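Local coordinates for protein 2-hydroxyisobutyryl-CoA synthetase (Aquincola tertiaricarbonis, PDB 6HDY) that is an AMP-binding enzyme of the ANL superfamily, built from a large N-terminal part and a smaller C-terminal domain, at residues M410-L415 with G447-V452; D372-R377 with I402-E407; D112-P117 with T333-I338; E120-H125 with I139-W144. One frame throughout, in Å; residues are numbered along the deposited sequence.

In the fold
Contacts 1 and 2 lie at the C-terminal domain, their centres 10 Å apart; they touch where Leu414 O meets Val403 N, since strands 399-403 and 413-419 are neighbours in one sheet. Contacts 3 and 4 sit across the chain's centre from contact 1, centres 46 and 47 Å away. Their centres are 11 Å apart, and Asp143 of contact 4 joins them by binding Ser334 OG and Thr333 N of contact 3. The ligands lie between the two groups: the adenosine-containing 8LQ is about 6 Å from the side chain of Asp372 in contact 2, and both it and (3S)-3-hydroxybutanoic acid are about 9 Å from that of His125 in contact 4; Gln335 of contact 3 stays about 12 Å from 8LQ.

Contact 1: residues M410-L415 with G447-V452; sequences MDELLL and GVRAKV
Leu413 and Leu415 pair in parallel with the strand through Lys451 by three backbone hydrogen bonds of 2.7-2.8 Å: Leu413 N to Arg449 O, Lys451 N to Leu413 O and Leu415 N to Lys451 O. On one face of this sheet Lys451 and Leu414 lie side by side and point the same way, CB and CD of the lysine both resting on Leu414 CD2. The lysine chain is extended beyond CG, and its NZ forms a long salt bridge with Glu412 OE2 at 3.5 Å. Glu412 bends at chi2 (117°), and its CG lies 3.7 Å from Arg449 CG. On the other face Leu413 CB meets Val448 CG1 at 4.0 Å, with Ala450 CB beside it. Helix 428-446 packs on that face through Val442. Helix 474-486 backs the first face: Phe477 touches Leu414, and Asn481 OD1 is the main hydrogen-bond partner of Lys451 NZ, while Arg449 NH1 turns to Gln443. The edge strand of the C-terminal domain's sheet is thus fixed in register by its backbone, and the two oxygens around Lys451 NZ probably favour its charged form.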
loop_
_atom_site.group_PDB
_atom_site.type_symbol
_atom_site.label_atom_id
_atom_site.label_comp_id
_atom_site.label_asym_id
_atom_site.label_seq_id
_atom_site.Cartn_x
_atom_site.Cartn_y
_atom_site.Cartn_z
ATOM N N MET A 410 -13.737 -4.775 -39.404
ATOM C CA MET A 410 -13.936 -3.329 -39.333
ATOM C C MET A 410 -13.401 -2.605 -40.552
ATOM O O MET A 410 -12.248 -2.818 -40.947
ATOM C CB MET A 410 -13.319 -2.745 -38.068
ATOM C CG MET A 410 -14.045 -3.133 -36.812
ATOM S SD MET A 410 -13.171 -2.531 -35.362
ATOM C CE MET A 410 -11.709 -3.553 -35.400
ATOM N N ASP A 411 -14.247 -1.732 -41.137
ATOM C CA ASP A 411 -13.903 -0.926 -42.309
ATOM C C ASP A 411 -13.259 0.406 -41.900
ATOM O O ASP A 411 -12.384 0.920 -42.612
ATOM C CB ASP A 411 -15.146 -0.689 -43.177
ATOM C CG ASP A 411 -15.649 -1.938 -43.891
ATOM O OD1 ASP A 411 -14.813 -2.672 -44.469
ATOM O OD2 ASP A 411 -16.884 -2.156 -43.912
ATOM N N GLU A 412 -13.695 0.958 -40.746
ATOM C CA GLU A 412 -13.203 2.237 -40.226
ATOM C C GLU A 412 -12.893 2.157 -38.733
ATOM O O GLU A 412 -13.385 1.276 -38.025
ATOM C CB GLU A 412 -14.210 3.397 -40.477
ATOM C CG GLU A 412 -15.061 3.313 -41.746
ATOM C CD GLU A 412 -16.553 3.200 -41.489
ATOM O OE1 GLU A 412 -16.996 2.168 -40.931
ATOM O OE2 GLU A 412 -17.279 4.162 -41.831
ATOM N N LEU A 413 -12.108 3.127 -38.257
ATOM C CA LEU A 413 -11.727 3.291 -36.872
ATOM C C LEU A 413 -12.677 4.285 -36.193
ATOM O O LEU A 413 -12.782 5.415 -36.643
ATOM C CB LEU A 413 -10.270 3.782 -36.798
ATOM C CG LEU A 413 -9.718 4.127 -35.393
ATOM C CD1 LEU A 413 -9.736 2.917 -34.464
ATOM C CD2 LEU A 413 -8.321 4.690 -35.490
ATOM N N LEU A 414 -13.369 3.858 -35.115
ATOM C CA LEU A 414 -14.280 4.725 -34.366
ATOM C C LEU A 414 -13.543 5.261 -33.132
ATOM O O LEU A 414 -13.050 4.473 -32.307
ATOM C CB LEU A 414 -15.596 4.011 -33.956
ATOM C CG LEU A 414 -16.475 3.370 -35.051
ATOM C CD1 LEU A 414 -17.731 2.787 -34.450
ATOM C CD2 LEU A 414 -16.856 4.369 -36.146
ATOM N N LEU A 415 -13.454 6.601 -33.019
ATOM C CA LEU A 415 -12.782 7.265 -31.896
ATOM C C LEU A 415 -13.702 8.256 -31.204
ATOM O O LEU A 415 -14.473 8.941 -31.872
ATOM C CB LEU A 415 -11.493 7.981 -32.356
ATOM C CG LEU A 415 -10.373 7.148 -33.025
ATOM C CD1 LEU A 415 -9.234 8.059 -33.501
ATOM C CD2 LEU A 415 -9.796 6.072 -32.052
ATOM N N GLY A 447 -3.142 5.033 -41.913
ATOM C CA GLY A 447 -3.538 4.708 -43.282
ATOM C C GLY A 447 -4.906 4.060 -43.333
ATOM O O GLY A 447 -5.163 3.192 -44.174
ATOM N N VAL A 448 -5.794 4.487 -42.428
ATOM C CA VAL A 448 -7.133 3.935 -42.264
ATOM C C VAL A 448 -8.155 5.046 -42.007
ATOM O O VAL A 448 -7.795 6.068 -41.436
ATOM C CB VAL A 448 -7.068 2.828 -41.159
ATOM C CG1 VAL A 448 -8.058 3.034 -40.010
ATOM C CG2 VAL A 448 -7.204 1.443 -41.766
ATOM N N ARG A 449 -9.409 4.861 -42.455
ATOM C CA ARG A 449 -10.496 5.823 -42.239
ATOM C C ARG A 449 -10.788 5.893 -40.738
ATOM O O ARG A 449 -10.911 4.855 -40.083
ATOM C CB ARG A 449 -11.765 5.434 -43.055
ATOM C CG ARG A 449 -13.050 6.235 -42.738
ATOM C CD ARG A 449 -13.130 7.623 -43.369
ATOM N NE ARG A 449 -14.268 8.388 -42.846
ATOM C CZ ARG A 449 -14.170 9.526 -42.161
ATOM N NH1 ARG A 449 -12.980 10.063 -41.914
ATOM N NH2 ARG A 449 -15.262 10.139 -41.722
ATOM N N ALA A 450 -10.828 7.116 -40.189
ATOM C CA ALA A 450 -11.082 7.309 -38.775
ATOM C C ALA A 450 -12.244 8.262 -38.541
ATOM O O ALA A 450 -12.157 9.436 -38.896
ATOM C CB ALA A 450 -9.826 7.809 -38.079
ATOM N N LYS A 451 -13.351 7.739 -37.991
ATOM C CA LYS A 451 -14.525 8.512 -37.599
ATOM C C LYS A 451 -14.292 9.008 -36.152
ATOM O O LYS A 451 -14.009 8.198 -35.264
ATOM C CB LYS A 451 -15.791 7.657 -37.665
ATOM C CG LYS A 451 -16.427 7.594 -39.042
ATOM C CD LYS A 451 -17.717 6.777 -39.017
ATOM C CE LYS A 451 -18.526 6.948 -40.285
ATOM N NZ LYS A 451 -19.716 6.063 -40.297
ATOM N N VAL A 452 -14.377 10.335 -35.931
ATOM C CA VAL A 452 -14.189 10.959 -34.622
ATOM C C VAL A 452 -15.499 11.551 -34.099
ATOM O O VAL A 452 -16.142 12.335 -34.784
ATOM C CB VAL A 452 -13.052 12.025 -34.617
ATOM C CG1 VAL A 452 -12.866 12.649 -33.227
ATOM C CG2 VAL A 452 -11.730 11.449 -35.120
#

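Contact 2: residues D372-R377 with I402-E407; sequences DMFTIR and IVITRE
In Phe374, chi1 of 53° sets CG in the crowded position between backbone N and carbonyl carbon, while Ile404 holds CG2 anti to its carbonyl carbon, where it meets the phenylalanine ring. The ring belongs to the beta hairpin of strands 374-376 and 379-381, which packs on the sheet of the ANL C-terminal domain close to where strand 399-403 ends. Ile404 CG2 sits over one face of the Phe374 ring in a CH-pi contact, 4.2 Å from the centroid and displaced toward the rim. The CD1 methyl of the same isoleucine lies 3.8 Å from Phe374 CB. That methyl also lies 3.6 Å above the guanidinium plane of Arg406, over its centre, so one side chain serves both the ring and the charged group. The arginine runs extended from CG to NE and presents the edge of its guanidinium to two successive carbonyls: NE and NH2 both make weak hydrogen bonds to Met373 O, and NH2 is 2.8 Å from Asp372 O. A long, weak ion pair links its NH1 to Asp472. Around the apolar part, Pro383 and Ile386 of helix 383-391 and Leu413 of strand 413-419 also touch Phe374, completing a buried patch. The segment 372-377 probably follows closely on the hinge about which the C-terminal domain turns in this superfamily. At the far end of the ring, where Phe374 and Ile402 cross obliquely, CZ is 3.9 Å from Ile402 CG2.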
loop_
_atom_site.group_PDB
_atom_site.type_symbol
_atom_site.label_atom_id
_atom_site.label_comp_id
_atom_site.label_asym_id
_atom_site.label_seq_id
_atom_site.Cartn_x
_atom_site.Cartn_y
_atom_site.Cartn_z
ATOM N N ASP A 372 -3.813 -7.065 -27.724
ATOM C CA ASP A 372 -4.511 -5.784 -27.705
ATOM C C ASP A 372 -4.691 -5.200 -29.110
ATOM O O ASP A 372 -5.604 -4.387 -29.328
ATOM C CB ASP A 372 -3.809 -4.788 -26.773
ATOM C CG ASP A 372 -3.976 -5.119 -25.301
ATOM O OD1 ASP A 372 -4.789 -6.030 -24.979
ATOM O OD2 ASP A 372 -3.297 -4.469 -24.466
ATOM N N MET A 373 -3.804 -5.601 -30.041
ATOM C CA MET A 373 -3.822 -5.176 -31.428
ATOM C C MET A 373 -5.168 -5.562 -32.100
ATOM O O MET A 373 -5.708 -6.644 -31.844
ATOM C CB MET A 373 -2.626 -5.795 -32.185
ATOM C CG MET A 373 -2.553 -5.392 -33.659
ATOM S SD MET A 373 -2.576 -6.762 -34.856
ATOM C CE MET A 373 -4.247 -7.223 -34.826
ATOM N N PHE A 374 -5.683 -4.671 -32.954
ATOM C CA PHE A 374 -6.903 -4.870 -33.741
ATOM C C PHE A 374 -6.597 -4.539 -35.202
ATOM O O PHE A 374 -5.621 -3.844 -35.497
ATOM C CB PHE A 374 -8.074 -4.035 -33.196
ATOM C CG PHE A 374 -7.750 -2.566 -33.045
ATOM C CD1 PHE A 374 -7.157 -2.084 -31.883
ATOM C CD2 PHE A 374 -8.010 -1.671 -34.076
ATOM C CE1 PHE A 374 -6.813 -0.734 -31.762
ATOM C CE2 PHE A 374 -7.668 -0.320 -33.954
ATOM C CZ PHE A 374 -7.079 0.142 -32.794
ATOM N N THR A 375 -7.417 -5.050 -36.115
ATOM C CA THR A 375 -7.211 -4.853 -37.545
ATOM C C THR A 375 -8.370 -4.101 -38.203
ATOM O O THR A 375 -9.530 -4.482 -38.042
ATOM C CB THR A 375 -6.898 -6.204 -38.208
ATOM O OG1 THR A 375 -5.703 -6.716 -37.621
ATOM C CG2 THR A 375 -6.694 -6.095 -39.713
ATOM N N ILE A 376 -8.035 -3.033 -38.948
ATOM C CA ILE A 376 -8.990 -2.237 -39.720
ATOM C C ILE A 376 -8.519 -2.185 -41.183
ATOM O O ILE A 376 -7.425 -1.689 -41.450
ATOM C CB ILE A 376 -9.299 -0.852 -39.084
ATOM C CG1 ILE A 376 -9.930 -1.045 -37.688
ATOM C CG2 ILE A 376 -10.257 -0.063 -39.994
ATOM C CD1 ILE A 376 -9.895 0.045 -36.833
ATOM N N ARG A 377 -9.323 -2.775 -42.107
ATOM C CA ARG A 377 -9.065 -2.904 -43.554
ATOM C C ARG A 377 -7.651 -3.447 -43.856
ATOM O O ARG A 377 -6.864 -2.820 -44.580
ATOM C CB ARG A 377 -9.374 -1.605 -44.324
ATOM C CG ARG A 377 -10.850 -1.432 -44.674
ATOM C CD ARG A 377 -11.068 -0.339 -45.712
ATOM N NE ARG A 377 -10.564 -0.710 -47.041
ATOM C CZ ARG A 377 -11.322 -0.850 -48.126
ATOM N NH1 ARG A 377 -12.632 -0.642 -48.061
ATOM N NH2 ARG A 377 -10.775 -1.191 -49.286
ATOM N N ILE A 402 -11.153 4.113 -27.959
ATOM C CA ILE A 402 -11.165 3.429 -29.250
ATOM C C ILE A 402 -12.320 2.428 -29.124
ATOM O O ILE A 402 -12.367 1.688 -28.138
ATOM C CB ILE A 402 -9.816 2.742 -29.578
ATOM C CG1 ILE A 402 -8.623 3.702 -29.387
ATOM C CG2 ILE A 402 -9.832 2.132 -30.972
ATOM C CD1 ILE A 402 -7.311 2.987 -29.093
ATOM N N VAL A 403 -13.312 2.500 -30.037
ATOM C CA VAL A 403 -14.485 1.620 -30.023
ATOM C C VAL A 403 -14.362 0.624 -31.186
ATOM O O VAL A 403 -14.317 1.022 -32.355
ATOM C CB VAL A 403 -15.855 2.364 -29.957
ATOM C CG1 VAL A 403 -17.018 1.385 -29.994
ATOM C CG2 VAL A 403 -15.950 3.242 -28.707
ATOM N N ILE A 404 -14.213 -0.666 -30.841
ATOM C CA ILE A 404 -13.999 -1.740 -31.819
ATOM C C ILE A 404 -14.951 -2.917 -31.650
ATOM O O ILE A 404 -15.722 -2.994 -30.691
ATOM C CB ILE A 404 -12.504 -2.247 -31.831
ATOM C CG1 ILE A 404 -12.185 -3.153 -30.593
ATOM C CG2 ILE A 404 -11.477 -1.107 -32.010
ATOM C CD1 ILE A 404 -10.924 -4.053 -30.710
ATOM N N THR A 405 -14.859 -3.848 -32.599
ATOM C CA THR A 405 -15.512 -5.145 -32.565
ATOM C C THR A 405 -14.533 -6.203 -33.066
ATOM O O THR A 405 -13.926 -6.028 -34.127
ATOM C CB THR A 405 -16.898 -5.157 -33.244
ATOM O OG1 THR A 405 -17.501 -6.404 -32.920
ATOM C CG2 THR A 405 -16.845 -4.972 -34.780
ATOM N N ARG A 406 -14.336 -7.272 -32.296
ATOM C CA ARG A 406 -13.457 -8.342 -32.782
ATOM C C ARG A 406 -14.277 -9.498 -33.352
ATOM O O ARG A 406 -13.708 -10.461 -33.867
ATOM C CB ARG A 406 -12.407 -8.783 -31.745
ATOM C CG ARG A 406 -11.236 -7.796 -31.682
ATOM C CD ARG A 406 -9.945 -8.424 -31.178
ATOM N NE ARG A 406 -8.941 -7.420 -30.809
ATOM C CZ ARG A 406 -8.882 -6.834 -29.621
ATOM N NH1 ARG A 406 -9.776 -7.123 -28.682
ATOM N NH2 ARG A 406 -7.942 -5.933 -29.367
ATOM N N GLU A 407 -15.618 -9.348 -33.332
ATOM C CA GLU A 407 -16.603 -10.324 -33.821
ATOM C C GLU A 407 -16.821 -10.254 -35.341
ATOM O O GLU A 407 -17.118 -11.276 -35.972
ATOM C CB GLU A 407 -17.940 -10.136 -33.082
ATOM C CG GLU A 407 -17.935 -10.664 -31.654
ATOM C CD GLU A 407 -19.072 -10.161 -30.784
ATOM O OE1 GLU A 407 -20.223 -10.613 -30.982
ATOM O OE2 GLU A 407 -18.803 -9.334 -29.882
#

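Contact 3: residues D112-P117 with T333-I338; sequences DYVCVP and TSQPMI
Tyr113 and Gln335 carry one end of this contact, with ring and amide planes only 3° apart and Gln335 NE2 3.7 Å from Tyr113 CE2. The tyrosine CG lies between its backbone N and carbonyl carbon (chi1 57°), while the glutamine chain is extended beyond CG and lays its amide beside CE2 and OH of the ring. That amide is held at both ends, NE2 by Phe110 O and OE1 by Gly138 N, which fixes its rotation. Cys115 places SG anti to the carbonyl carbon (chi1 -66°), against Pro336 CD at 3.6 Å. Val116 spreads its two methyls over the other end: CG2 meets Ser334 CB at 3.7 Å, and CG1 comes to 3.4 Å from Thr333 O. Ser334 OG is hydrogen-bonded outside, to Asp143 OD2 and Gly140 N. Between these groups Val114 O accepts Val116 N and Gln335 N, both at 2.9 Å, from opposite faces of its carbonyl plane. The first of these bonds, spanning Cys115 with its positive phi, closes a classic gamma-turn. The arrangement is a loop-to-loop junction of the N-terminal part, tying the connection after helix 97-106 to the loop between strands 322-329 and 340-347 by way of that turn.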
loop_
_atom_site.group_PDB
_atom_site.type_symbol
_atom_site.label_atom_id
_atom_site.label_comp_id
_atom_site.label_asym_id
_atom_site.label_seq_id
_atom_site.Cartn_x
_atom_site.Cartn_y
_atom_site.Cartn_z
ATOM N N ASP A 112 3.584 -25.653 -8.993
ATOM C CA ASP A 112 4.688 -26.582 -8.876
ATOM C C ASP A 112 6.022 -26.003 -9.363
ATOM O O ASP A 112 6.991 -26.745 -9.544
ATOM C CB ASP A 112 4.360 -27.925 -9.516
ATOM C CG ASP A 112 4.361 -29.019 -8.477
ATOM O OD1 ASP A 112 4.558 -28.700 -7.268
ATOM O OD2 ASP A 112 4.195 -30.197 -8.859
ATOM N N TYR A 113 6.087 -24.677 -9.473
ATOM C CA TYR A 113 7.288 -23.949 -9.846
ATOM C C TYR A 113 7.764 -23.038 -8.700
ATOM O O TYR A 113 8.673 -22.244 -8.916
ATOM C CB TYR A 113 7.080 -23.170 -11.162
ATOM C CG TYR A 113 5.916 -22.209 -11.119
ATOM C CD1 TYR A 113 4.611 -22.659 -11.309
ATOM C CD2 TYR A 113 6.111 -20.857 -10.853
ATOM C CE1 TYR A 113 3.527 -21.793 -11.216
ATOM C CE2 TYR A 113 5.033 -19.972 -10.781
ATOM C CZ TYR A 113 3.738 -20.456 -10.932
ATOM O OH TYR A 113 2.654 -19.620 -10.897
ATOM N N VAL A 114 7.186 -23.178 -7.483
ATOM C CA VAL A 114 7.546 -22.352 -6.324
ATOM C C VAL A 114 9.039 -22.527 -5.904
ATOM O O VAL A 114 9.693 -21.535 -5.600
ATOM C CB VAL A 114 6.564 -22.512 -5.143
ATOM C CG1 VAL A 114 6.611 -23.920 -4.529
ATOM C CG2 VAL A 114 6.792 -21.440 -4.091
ATOM N N CYS A 115 9.546 -23.785 -5.895
ATOM C CA CYS A 115 10.916 -24.253 -5.643
ATOM C C CYS A 115 11.315 -24.206 -4.191
ATOM O O CYS A 115 11.865 -25.177 -3.691
ATOM C CB CYS A 115 11.940 -23.531 -6.516
ATOM S SG CYS A 115 11.783 -23.866 -8.284
ATOM N N VAL A 116 11.125 -23.046 -3.541
ATOM C CA VAL A 116 11.519 -22.864 -2.149
ATOM C C VAL A 116 10.528 -23.567 -1.229
ATOM O O VAL A 116 9.363 -23.728 -1.620
ATOM C CB VAL A 116 11.674 -21.352 -1.781
ATOM C CG1 VAL A 116 12.822 -20.698 -2.539
ATOM C CG2 VAL A 116 10.371 -20.574 -1.932
ATOM N N PRO A 117 10.924 -23.956 0.011
ATOM C CA PRO A 117 9.925 -24.514 0.928
ATOM C C PRO A 117 8.952 -23.416 1.335
ATOM O O PRO A 117 9.287 -22.233 1.263
ATOM C CB PRO A 117 10.750 -24.976 2.139
ATOM C CG PRO A 117 12.188 -24.901 1.710
ATOM C CD PRO A 117 12.245 -23.834 0.667
ATOM N N THR A 333 15.255 -17.755 -6.544
ATOM C CA THR A 333 15.067 -19.133 -6.088
ATOM C C THR A 333 13.581 -19.479 -5.912
ATOM O O THR A 333 13.233 -20.653 -5.929
ATOM C CB THR A 333 15.858 -19.378 -4.795
ATOM O OG1 THR A 333 15.487 -18.387 -3.830
ATOM C CG2 THR A 333 17.377 -19.378 -5.015
ATOM N N SER A 334 12.705 -18.466 -5.730
ATOM C CA SER A 334 11.255 -18.670 -5.514
ATOM C C SER A 334 10.497 -18.300 -6.789
ATOM O O SER A 334 10.740 -17.220 -7.345
ATOM C CB SER A 334 10.748 -17.845 -4.327
ATOM O OG SER A 334 10.558 -16.479 -4.679
ATOM N N GLN A 335 9.598 -19.203 -7.266
ATOM C CA GLN A 335 8.853 -19.027 -8.527
ATOM C C GLN A 335 9.760 -18.545 -9.673
ATOM O O GLN A 335 9.435 -17.553 -10.323
ATOM C CB GLN A 335 7.612 -18.132 -8.337
ATOM C CG GLN A 335 6.565 -18.788 -7.402
ATOM C CD GLN A 335 5.300 -17.951 -7.295
ATOM O OE1 GLN A 335 5.345 -16.738 -7.085
ATOM N NE2 GLN A 335 4.139 -18.586 -7.415
ATOM N N PRO A 336 10.952 -19.185 -9.925
ATOM C CA PRO A 336 11.812 -18.673 -11.009
ATOM C C PRO A 336 11.154 -18.876 -12.368
ATOM O O PRO A 336 10.568 -19.924 -12.630
ATOM C CB PRO A 336 13.118 -19.463 -10.851
ATOM C CG PRO A 336 12.722 -20.728 -10.189
ATOM C CD PRO A 336 11.541 -20.395 -9.299
ATOM N N MET A 337 11.195 -17.852 -13.184
ATOM C CA MET A 337 10.617 -17.872 -14.524
ATOM C C MET A 337 11.708 -18.157 -15.536
ATOM O O MET A 337 12.695 -17.420 -15.601
ATOM C CB MET A 337 9.943 -16.531 -14.864
ATOM C CG MET A 337 8.690 -16.201 -14.078
ATOM S SD MET A 337 7.290 -17.338 -14.138
ATOM C CE MET A 337 7.306 -17.879 -15.672
ATOM N N ILE A 338 11.560 -19.261 -16.279
ATOM C CA ILE A 338 12.545 -19.661 -17.283
ATOM C C ILE A 338 11.882 -19.647 -18.647
ATOM O O ILE A 338 11.088 -20.527 -18.981
ATOM C CB ILE A 338 13.282 -21.001 -16.963
ATOM C CG1 ILE A 338 13.844 -20.998 -15.523
ATOM C CG2 ILE A 338 14.397 -21.257 -17.987
ATOM C CD1 ILE A 338 14.223 -22.323 -15.009
#

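Contact 4: residues E120-H125 with I139-W144; sequences EIFHVH and IGRADW
Phe122 N and His123 N both bond to Ile139 O, at 2.8 and 3.1 Å, so that two residues face one across the antiparallel strands: a classic beta bulge, closed by Ile139 N to His123 O. The strands form the hairpin 121-126/136-140, whose connection carries the glycine-rich phosphate-binding-loop signature of AMP-binding enzymes, part of which is not modelled. The second strand runs straight into helix 141-157, with Gly140 as N-cap, and Arg141 N bonds to Glu120 O. An aromatic cluster packs the first strand on that helix. Trp144 CG stands anti to the backbone N (chi1 -161°), and one indole face receives both Phe122 CE2, 3.5 Å above the plane, and, offset toward the rim, His123 CE1, whose ring is inclined at 40° to the six-membered ring. The side chains of Phe122 and Trp144 cross at about a right angle, their ring planes 56° apart, whereas His123 ND1 comes to 3.2 Å from Trp144 CH2. His125 meets the six-membered ring rim to rim, and its NE2 shares a 2.8 Å hydrogen bond with His123 ND1. The outer nitrogens are held as well: His125 ND1 by Ser173 O, and His123 NE2 by Glu186 of the second subunit, which ties the cluster to the dimer. Near the helix start, water 1 donates to Glu120 OE2 at 2.9 Å and accepts from Asp143 N at 2.8 Å.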
loop_
_atom_site.group_PDB
_atom_site.type_symbol
_atom_site.label_atom_id
_atom_site.label_comp_id
_atom_site.label_asym_id
_atom_site.label_seq_id
_atom_site.Cartn_x
_atom_site.Cartn_y
_atom_site.Cartn_z
ATOM N N GLU A 120 9.977 -20.494 3.514
ATOM C CA GLU A 120 10.835 -19.449 2.971
ATOM C C GLU A 120 10.005 -18.236 2.452
ATOM O O GLU A 120 10.558 -17.129 2.359
ATOM C CB GLU A 120 11.797 -20.055 1.919
ATOM C CG GLU A 120 12.467 -19.108 0.920
ATOM C CD GLU A 120 13.653 -18.253 1.336
ATOM O OE1 GLU A 120 14.108 -18.357 2.500
ATOM O OE2 GLU A 120 14.142 -17.488 0.473
ATOM N N ILE A 121 8.695 -18.439 2.142
ATOM C CA ILE A 121 7.832 -17.378 1.574
ATOM C C ILE A 121 7.708 -16.186 2.533
ATOM O O ILE A 121 7.360 -16.338 3.719
ATOM C CB ILE A 121 6.463 -17.901 1.063
ATOM C CG1 ILE A 121 6.682 -18.916 -0.084
ATOM C CG2 ILE A 121 5.557 -16.739 0.572
ATOM C CD1 ILE A 121 5.793 -20.080 0.018
ATOM N N PHE A 122 8.086 -15.029 2.002
ATOM C CA PHE A 122 8.145 -13.743 2.680
ATOM C C PHE A 122 6.934 -12.851 2.389
ATOM O O PHE A 122 6.393 -12.252 3.307
ATOM C CB PHE A 122 9.447 -13.024 2.263
ATOM C CG PHE A 122 9.730 -11.666 2.862
ATOM C CD1 PHE A 122 10.007 -11.528 4.221
ATOM C CD2 PHE A 122 9.733 -10.530 2.073
ATOM C CE1 PHE A 122 10.294 -10.275 4.772
ATOM C CE2 PHE A 122 10.016 -9.272 2.625
ATOM C CZ PHE A 122 10.341 -9.164 3.963
ATOM N N HIS A 123 6.562 -12.716 1.111
ATOM C CA HIS A 123 5.462 -11.860 0.670
ATOM C C HIS A 123 4.554 -12.581 -0.285
ATOM O O HIS A 123 5.021 -13.392 -1.091
ATOM C CB HIS A 123 6.016 -10.644 -0.039
ATOM C CG HIS A 123 6.092 -9.398 0.776
ATOM N ND1 HIS A 123 5.714 -8.189 0.254
ATOM C CD2 HIS A 123 6.578 -9.202 2.019
ATOM C CE1 HIS A 123 6.011 -7.291 1.172
ATOM N NE2 HIS A 123 6.514 -7.860 2.257
ATOM N N VAL A 124 3.248 -12.296 -0.171
ATOM C CA VAL A 124 2.193 -12.823 -1.031
ATOM C C VAL A 124 1.601 -11.659 -1.808
ATOM O O VAL A 124 1.152 -10.685 -1.217
ATOM C CB VAL A 124 1.116 -13.666 -0.301
ATOM C CG1 VAL A 124 0.040 -14.153 -1.274
ATOM C CG2 VAL A 124 1.748 -14.847 0.439
ATOM N N HIS A 125 1.673 -11.737 -3.141
ATOM C CA HIS A 125 1.120 -10.750 -4.064
ATOM C C HIS A 125 0.443 -11.511 -5.173
ATOM O O HIS A 125 0.236 -12.703 -5.046
ATOM C CB HIS A 125 2.229 -9.840 -4.607
ATOM C CG HIS A 125 2.866 -8.987 -3.561
ATOM N ND1 HIS A 125 2.286 -7.798 -3.151
ATOM C CD2 HIS A 125 4.013 -9.185 -2.868
ATOM C CE1 HIS A 125 3.082 -7.329 -2.206
ATOM N NE2 HIS A 125 4.148 -8.115 -2.021
ATOM N N ILE A 139 6.835 -14.978 -2.937
ATOM C CA ILE A 139 8.214 -14.516 -3.033
ATOM C C ILE A 139 8.992 -14.762 -1.726
ATOM O O ILE A 139 8.547 -14.339 -0.658
ATOM C CB ILE A 139 8.234 -13.054 -3.501
ATOM C CG1 ILE A 139 7.279 -12.890 -4.713
ATOM C CG2 ILE A 139 9.667 -12.626 -3.847
ATOM C CD1 ILE A 139 6.584 -11.622 -4.794
ATOM N N GLY A 140 10.121 -15.469 -1.832
ATOM C CA GLY A 140 10.954 -15.793 -0.688
ATOM C C GLY A 140 11.736 -14.587 -0.226
ATOM O O GLY A 140 11.892 -13.629 -0.980
ATOM N N ARG A 141 12.228 -14.630 1.016
ATOM C CA ARG A 141 13.014 -13.566 1.652
ATOM C C ARG A 141 14.235 -13.185 0.829
ATOM O O ARG A 141 14.495 -12.001 0.619
ATOM C CB ARG A 141 13.450 -14.018 3.054
ATOM C CG ARG A 141 13.305 -12.943 4.123
ATOM C CD ARG A 141 13.363 -13.495 5.540
ATOM N NE ARG A 141 12.548 -14.703 5.728
ATOM C CZ ARG A 141 13.042 -15.929 5.909
ATOM N NH1 ARG A 141 14.358 -16.127 5.925
ATOM N NH2 ARG A 141 12.226 -16.963 6.071
ATOM N N ALA A 142 14.973 -14.188 0.353
ATOM C CA ALA A 142 16.176 -13.990 -0.454
ATOM C C ALA A 142 15.857 -13.334 -1.769
ATOM O O ALA A 142 16.574 -12.406 -2.150
ATOM C CB ALA A 142 16.912 -15.319 -0.644
ATOM N N ASP A 143 14.730 -13.706 -2.420
ATOM C CA ASP A 143 14.305 -13.045 -3.680
ATOM C C ASP A 143 13.905 -11.588 -3.486
ATOM O O ASP A 143 14.241 -10.770 -4.317
ATOM C CB ASP A 143 13.179 -13.810 -4.381
ATOM C CG ASP A 143 13.658 -15.060 -5.067
ATOM O OD1 ASP A 143 14.857 -15.371 -4.962
ATOM O OD2 ASP A 143 12.847 -15.723 -5.705
ATOM N N TRP A 144 13.224 -11.264 -2.391
ATOM C CA TRP A 144 12.815 -9.892 -2.063
ATOM C C TRP A 144 14.086 -9.010 -1.975
ATOM O O TRP A 144 14.126 -7.905 -2.531
ATOM C CB TRP A 144 11.978 -9.864 -0.735
ATOM C CG TRP A 144 11.181 -8.597 -0.617
ATOM C CD1 TRP A 144 11.614 -7.412 -0.100
ATOM C CD2 TRP A 144 9.914 -8.323 -1.246
ATOM N NE1 TRP A 144 10.665 -6.431 -0.301
ATOM C CE2 TRP A 144 9.602 -6.968 -0.987
ATOM C CE3 TRP A 144 9.007 -9.094 -1.998
ATOM C CZ2 TRP A 144 8.412 -6.366 -1.447
ATOM C CZ3 TRP A 144 7.809 -8.507 -2.420
ATOM C CH2 TRP A 144 7.525 -7.160 -2.147
HETATM O O HOH W 1 13.821 -16.298 -2.132
HETATM O O HOH W 2 9.372 -14.889 6.027
#